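Local coordinates for protein botulinum neurotoxin type G (Clostridium botulinum, PDB 3MPP) that targets the toxin to host nerve cells, this receptor-binding part of the heavy chain being responsible for adherence to the cell surface, at residues 144-156 / 159-170. The protein carries 4 engineered substitutions. Residues are numbered along the deposited sequence; the frame is centred on the assembly and turned at random.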
loop_
_atom_site.group_PDB
_atom_site.type_symbol
_atom_site.label_atom_id
_atom_site.label_comp_id
_atom_site.label_asym_id
_atom_site.label_seq_id
_atom_site.Cartn_x
_atom_site.Cartn_y
_atom_site.Cartn_z
ATOM N N PHE A 144 0.351 -5.341 0.563
ATOM C CA PHE A 144 -0.812 -5.963 1.171
ATOM C C PHE A 144 -0.406 -7.200 1.952
ATOM O O PHE A 144 0.608 -7.818 1.655
ATOM C CB PHE A 144 -1.941 -6.240 0.169
ATOM C CG PHE A 144 -1.631 -7.301 -0.856
ATOM C CD1 PHE A 144 -1.866 -8.638 -0.582
ATOM C CD2 PHE A 144 -1.169 -6.951 -2.121
ATOM C CE1 PHE A 144 -1.615 -9.616 -1.537
ATOM C CE2 PHE A 144 -0.921 -7.918 -3.073
ATOM C CZ PHE A 144 -1.144 -9.259 -2.778
ATOM N N SER A 145 -1.183 -7.506 2.985
ATOM C CA SER A 145 -0.856 -8.576 3.907
ATOM C C SER A 145 -1.473 -9.876 3.433
ATOM O O SER A 145 -2.613 -9.898 2.976
ATOM C CB SER A 145 -1.390 -8.252 5.307
ATOM O OG SER A 145 -1.241 -9.366 6.190
ATOM N N ILE A 146 -0.726 -10.966 3.546
ATOM C CA ILE A 146 -1.301 -12.264 3.252
ATOM C C ILE A 146 -1.011 -13.208 4.405
ATOM O O ILE A 146 0.052 -13.145 5.016
ATOM C CB ILE A 146 -0.795 -12.854 1.916
ATOM C CG1 ILE A 146 -1.432 -14.227 1.675
ATOM C CG2 ILE A 146 0.711 -12.949 1.907
ATOM C CD1 ILE A 146 -1.321 -14.720 0.247
ATOM N N THR A 147 -1.985 -14.052 4.710
ATOM C CA THR A 147 -1.845 -15.057 5.743
ATOM C C THR A 147 -2.414 -16.358 5.212
ATOM O O THR A 147 -3.562 -16.413 4.765
ATOM C CB THR A 147 -2.595 -14.670 7.040
ATOM O OG1 THR A 147 -2.103 -13.415 7.525
ATOM C CG2 THR A 147 -2.386 -15.738 8.116
ATOM N N ILE A 148 -1.593 -17.396 5.243
ATOM C CA ILE A 148 -2.026 -18.717 4.836
ATOM C C ILE A 148 -2.014 -19.622 6.055
ATOM O O ILE A 148 -1.001 -19.715 6.749
ATOM C CB ILE A 148 -1.085 -19.339 3.779
ATOM C CG1 ILE A 148 -0.972 -18.443 2.541
ATOM C CG2 ILE A 148 -1.577 -20.707 3.380
ATOM C CD1 ILE A 148 0.229 -17.527 2.562
ATOM N N THR A 149 -3.140 -20.277 6.313
ATOM C CA THR A 149 -3.229 -21.247 7.400
ATOM C C THR A 149 -3.589 -22.605 6.820
ATOM O O THR A 149 -4.210 -22.694 5.762
ATOM C CB THR A 149 -4.278 -20.851 8.475
ATOM O OG1 THR A 149 -5.584 -20.788 7.889
ATOM C CG2 THR A 149 -3.941 -19.508 9.103
ATOM N N ASN A 150 -3.192 -23.663 7.514
ATOM C CA ASN A 150 -3.489 -25.015 7.069
ATOM C C ASN A 150 -3.669 -25.921 8.273
ATOM O O ASN A 150 -2.898 -25.845 9.227
ATOM C CB ASN A 150 -2.365 -25.546 6.177
ATOM C CG ASN A 150 -2.683 -26.908 5.582
ATOM O OD1 ASN A 150 -3.755 -27.115 5.013
ATOM N ND2 ASN A 150 -1.745 -27.841 5.704
ATOM N N ASP A 151 -4.687 -26.772 8.232
ATOM C CA ASP A 151 -4.942 -27.694 9.333
ATOM C C ASP A 151 -4.967 -29.144 8.862
ATOM O O ASP A 151 -4.616 -29.437 7.722
ATOM C CB ASP A 151 -6.240 -27.327 10.064
ATOM C CG ASP A 151 -7.467 -27.454 9.183
ATOM O OD1 ASP A 151 -7.718 -28.562 8.669
ATOM O OD2 ASP A 151 -8.192 -26.450 9.017
ATOM N N ARG A 152 -5.390 -30.044 9.747
ATOM C CA ARG A 152 -5.338 -31.480 9.481
ATOM C C ARG A 152 -6.692 -32.061 9.076
ATOM O O ARG A 152 -6.808 -33.261 8.832
ATOM C CB ARG A 152 -4.807 -32.222 10.710
ATOM C CG ARG A 152 -5.719 -32.133 11.924
ATOM C CD ARG A 152 -5.089 -32.778 13.147
ATOM N NE ARG A 152 -3.920 -32.038 13.615
ATOM C CZ ARG A 152 -3.968 -31.058 14.509
ATOM N NH1 ARG A 152 -5.129 -30.695 15.038
ATOM N NH2 ARG A 152 -2.854 -30.440 14.879
ATOM N N LEU A 153 -7.710 -31.209 9.004
ATOM C CA LEU A 153 -9.061 -31.644 8.640
ATOM C C LEU A 153 -9.178 -32.275 7.242
ATOM O O LEU A 153 -9.895 -33.262 7.076
ATOM C CB LEU A 153 -10.070 -30.498 8.806
ATOM C CG LEU A 153 -11.563 -30.847 8.810
ATOM C CD1 LEU A 153 -12.355 -29.789 9.563
ATOM C CD2 LEU A 153 -12.102 -30.998 7.395
ATOM N N GLY A 154 -8.493 -31.724 6.240
ATOM C CA GLY A 154 -7.617 -30.580 6.404
ATOM C C GLY A 154 -7.968 -29.419 5.498
ATOM O O GLY A 154 -8.150 -29.582 4.292
ATOM N N ASN A 155 -8.061 -28.235 6.089
ATOM C CA ASN A 155 -8.365 -27.029 5.335
ATOM C C ASN A 155 -7.155 -26.120 5.162
ATOM O O ASN A 155 -6.330 -25.973 6.064
ATOM C CB ASN A 155 -9.511 -26.256 5.988
ATOM C CG ASN A 155 -10.867 -26.838 5.658
ATOM O OD1 ASN A 155 -10.969 -27.833 4.943
ATOM N ND2 ASN A 155 -11.919 -26.215 6.173
ATOM N N ALA A 156 -7.053 -25.528 3.981
ATOM C CA ALA A 156 -6.094 -24.466 3.741
ATOM C C ALA A 156 -6.880 -23.181 3.559
ATOM O O ALA A 156 -7.885 -23.168 2.851
ATOM C CB ALA A 156 -5.264 -24.768 2.503
ATOM N N TYR A 159 -5.931 -15.612 3.853
ATOM C CA TYR A 159 -6.449 -14.344 4.320
ATOM C C TYR A 159 -5.707 -13.233 3.599
ATOM O O TYR A 159 -4.500 -13.309 3.439
ATOM C CB TYR A 159 -6.201 -14.208 5.814
ATOM C CG TYR A 159 -6.937 -15.219 6.648
ATOM C CD1 TYR A 159 -8.104 -14.873 7.314
ATOM C CD2 TYR A 159 -6.466 -16.518 6.775
ATOM C CE1 TYR A 159 -8.785 -15.798 8.088
ATOM C CE2 TYR A 159 -7.136 -17.451 7.545
ATOM C CZ TYR A 159 -8.294 -17.087 8.196
ATOM O OH TYR A 159 -8.966 -18.007 8.963
ATOM N N ILE A 160 -6.426 -12.195 3.188
ATOM C CA ILE A 160 -5.797 -11.031 2.582
ATOM C C ILE A 160 -6.178 -9.787 3.367
ATOM O O ILE A 160 -7.370 -9.502 3.564
ATOM C CB ILE A 160 -6.220 -10.860 1.114
ATOM C CG1 ILE A 160 -5.757 -12.064 0.285
ATOM C CG2 ILE A 160 -5.661 -9.545 0.545
ATOM C CD1 ILE A 160 -4.252 -12.116 0.055
ATOM N N ASN A 161 -5.167 -9.048 3.816
ATOM C CA ASN A 161 -5.405 -7.865 4.638
ATOM C C ASN A 161 -6.342 -8.190 5.802
ATOM O O ASN A 161 -7.306 -7.466 6.082
ATOM C CB ASN A 161 -5.925 -6.706 3.788
ATOM C CG ASN A 161 -4.806 -6.014 2.994
ATOM O OD1 ASN A 161 -3.619 -6.168 3.294
ATOM N ND2 ASN A 161 -5.188 -5.256 1.976
ATOM N N GLY A 162 -6.050 -9.298 6.471
ATOM C CA GLY A 162 -6.771 -9.681 7.674
ATOM C C GLY A 162 -8.105 -10.375 7.460
ATOM O O GLY A 162 -8.728 -10.821 8.421
ATOM N N SER A 163 -8.548 -10.479 6.212
ATOM C CA SER A 163 -9.872 -11.027 5.926
ATOM C C SER A 163 -9.799 -12.336 5.132
ATOM O O SER A 163 -9.029 -12.454 4.187
ATOM C CB SER A 163 -10.719 -9.984 5.191
ATOM O OG SER A 163 -11.872 -10.565 4.613
ATOM N N LEU A 164 -10.596 -13.324 5.534
ATOM C CA LEU A 164 -10.622 -14.617 4.849
ATOM C C LEU A 164 -11.060 -14.422 3.394
ATOM O O LEU A 164 -12.088 -13.798 3.135
ATOM C CB LEU A 164 -11.587 -15.575 5.566
ATOM C CG LEU A 164 -11.299 -17.081 5.607
ATOM C CD1 LEU A 164 -12.516 -17.846 6.152
ATOM C CD2 LEU A 164 -10.888 -17.630 4.253
ATOM N N LYS A 165 -10.284 -14.946 2.447
ATOM C CA LYS A 165 -10.638 -14.839 1.029
ATOM C C LYS A 165 -10.907 -16.208 0.394
ATOM O O LYS A 165 -11.718 -16.334 -0.523
ATOM C CB LYS A 165 -9.541 -14.119 0.241
ATOM C CG LYS A 165 -9.222 -12.693 0.717
ATOM C CD LYS A 165 -10.397 -11.768 0.533
ATOM C CE LYS A 165 -10.023 -10.342 0.931
ATOM N NZ LYS A 165 -11.208 -9.439 0.917
ATOM N N LYS A 166 -10.203 -17.227 0.867
ATOM C CA LYS A 166 -10.427 -18.582 0.377
ATOM C C LYS A 166 -10.098 -19.629 1.426
ATOM O O LYS A 166 -9.310 -19.389 2.336
ATOM C CB LYS A 166 -9.650 -18.840 -0.915
ATOM C CG LYS A 166 -10.413 -18.403 -2.143
ATOM C CD LYS A 166 -9.770 -18.865 -3.416
ATOM C CE LYS A 166 -10.420 -18.183 -4.600
ATOM N NZ LYS A 166 -9.628 -18.400 -5.834
ATOM N N SER A 167 -10.717 -20.794 1.295
ATOM C CA SER A 167 -10.531 -21.862 2.259
ATOM C C SER A 167 -11.000 -23.175 1.650
ATOM O O SER A 167 -12.193 -23.357 1.409
ATOM C CB SER A 167 -11.308 -21.548 3.537
ATOM O OG SER A 167 -11.253 -22.628 4.450
ATOM N N GLU A 168 -10.062 -24.085 1.394
ATOM C CA GLU A 168 -10.386 -25.346 0.729
ATOM C C GLU A 168 -9.671 -26.557 1.325
ATOM O O GLU A 168 -8.658 -26.422 2.014
ATOM C CB GLU A 168 -10.040 -25.260 -0.760
ATOM C CG GLU A 168 -10.512 -23.992 -1.450
ATOM C CD GLU A 168 -9.845 -23.793 -2.802
ATOM O OE1 GLU A 168 -9.871 -22.654 -3.313
ATOM O OE2 GLU A 168 -9.292 -24.774 -3.347
ATOM N N LYS A 169 -10.211 -27.744 1.047
ATOM C CA LYS A 169 -9.502 -28.997 1.292
ATOM C C LYS A 169 -8.967 -29.506 -0.047
ATOM O O LYS A 169 -9.390 -29.031 -1.101
ATOM C CB LYS A 169 -10.425 -30.032 1.940
ATOM C CG LYS A 169 -11.625 -30.429 1.101
ATOM C CD LYS A 169 -12.895 -29.772 1.616
ATOM C CE LYS A 169 -13.234 -30.268 3.014
ATOM N NZ LYS A 169 -14.555 -29.769 3.485
ATOM N N ILE A 170 -8.052 -30.472 -0.023
ATOM C CA ILE A 170 -7.596 -31.114 1.205
ATOM C C ILE A 170 -6.185 -30.683 1.588
ATOM O O ILE A 170 -5.409 -31.480 2.116
ATOM C CB ILE A 170 -7.650 -32.655 1.085
ATOM C CG1 ILE A 170 -7.331 -33.098 -0.344
ATOM C CG2 ILE A 170 -9.023 -33.181 1.485
ATOM C CD1 ILE A 170 -5.934 -32.751 -0.806
HETATM O O HOH W 1 -3.580 -11.254 6.360
HETATM O O HOH W 2 -7.613 -20.100 9.818
#
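Tyr159 N reaches Thr147 O at 2.7 Å, half of a hydrogen-bonded antiparallel pair in the hairpin. Next along it, Asn161, the second residue of the type I' turn 160-163, holds Ser145 at both backbone polar atoms. Asn161 OD1 takes the Ser145 N-H at 2.8 Å (174°), the donor lying 29° off the amide carbonyl plane, while Asn161 N bonds Ser145 O. With Asn161 CG beside its own backbone N (chi1 -78°), the amide swings back over Phe144 CB and substitutes for a backbone carbonyl. The Tyr159 ring runs along strand 144-150, its edge turned to Thr147 O and Thr149 OG1; Thr149 OG1 lies 3.7 Å from Tyr159 CE2. On the opposite face from Tyr159, Ile160 CD1 packs on Ile146 CG1 at 3.9 Å and obliquely on the Phe144 ring. Farther on, Ala156 exchanges two backbone bonds with Glu168, carrying the sheet of the N-terminal receptor-binding subdomain into strand 163-168. Helix 210-220 lies against the Thr147 and Tyr159 side, Val213 touching those two and Tyr217 touching Ser145 and Asn161. On that side one water links Tyr159 OH to Thr149 OG1 and another joins Ser145 OG, Thr147 OG1 and Gly162 N, whereas the Ile160 side is held by apolar packing.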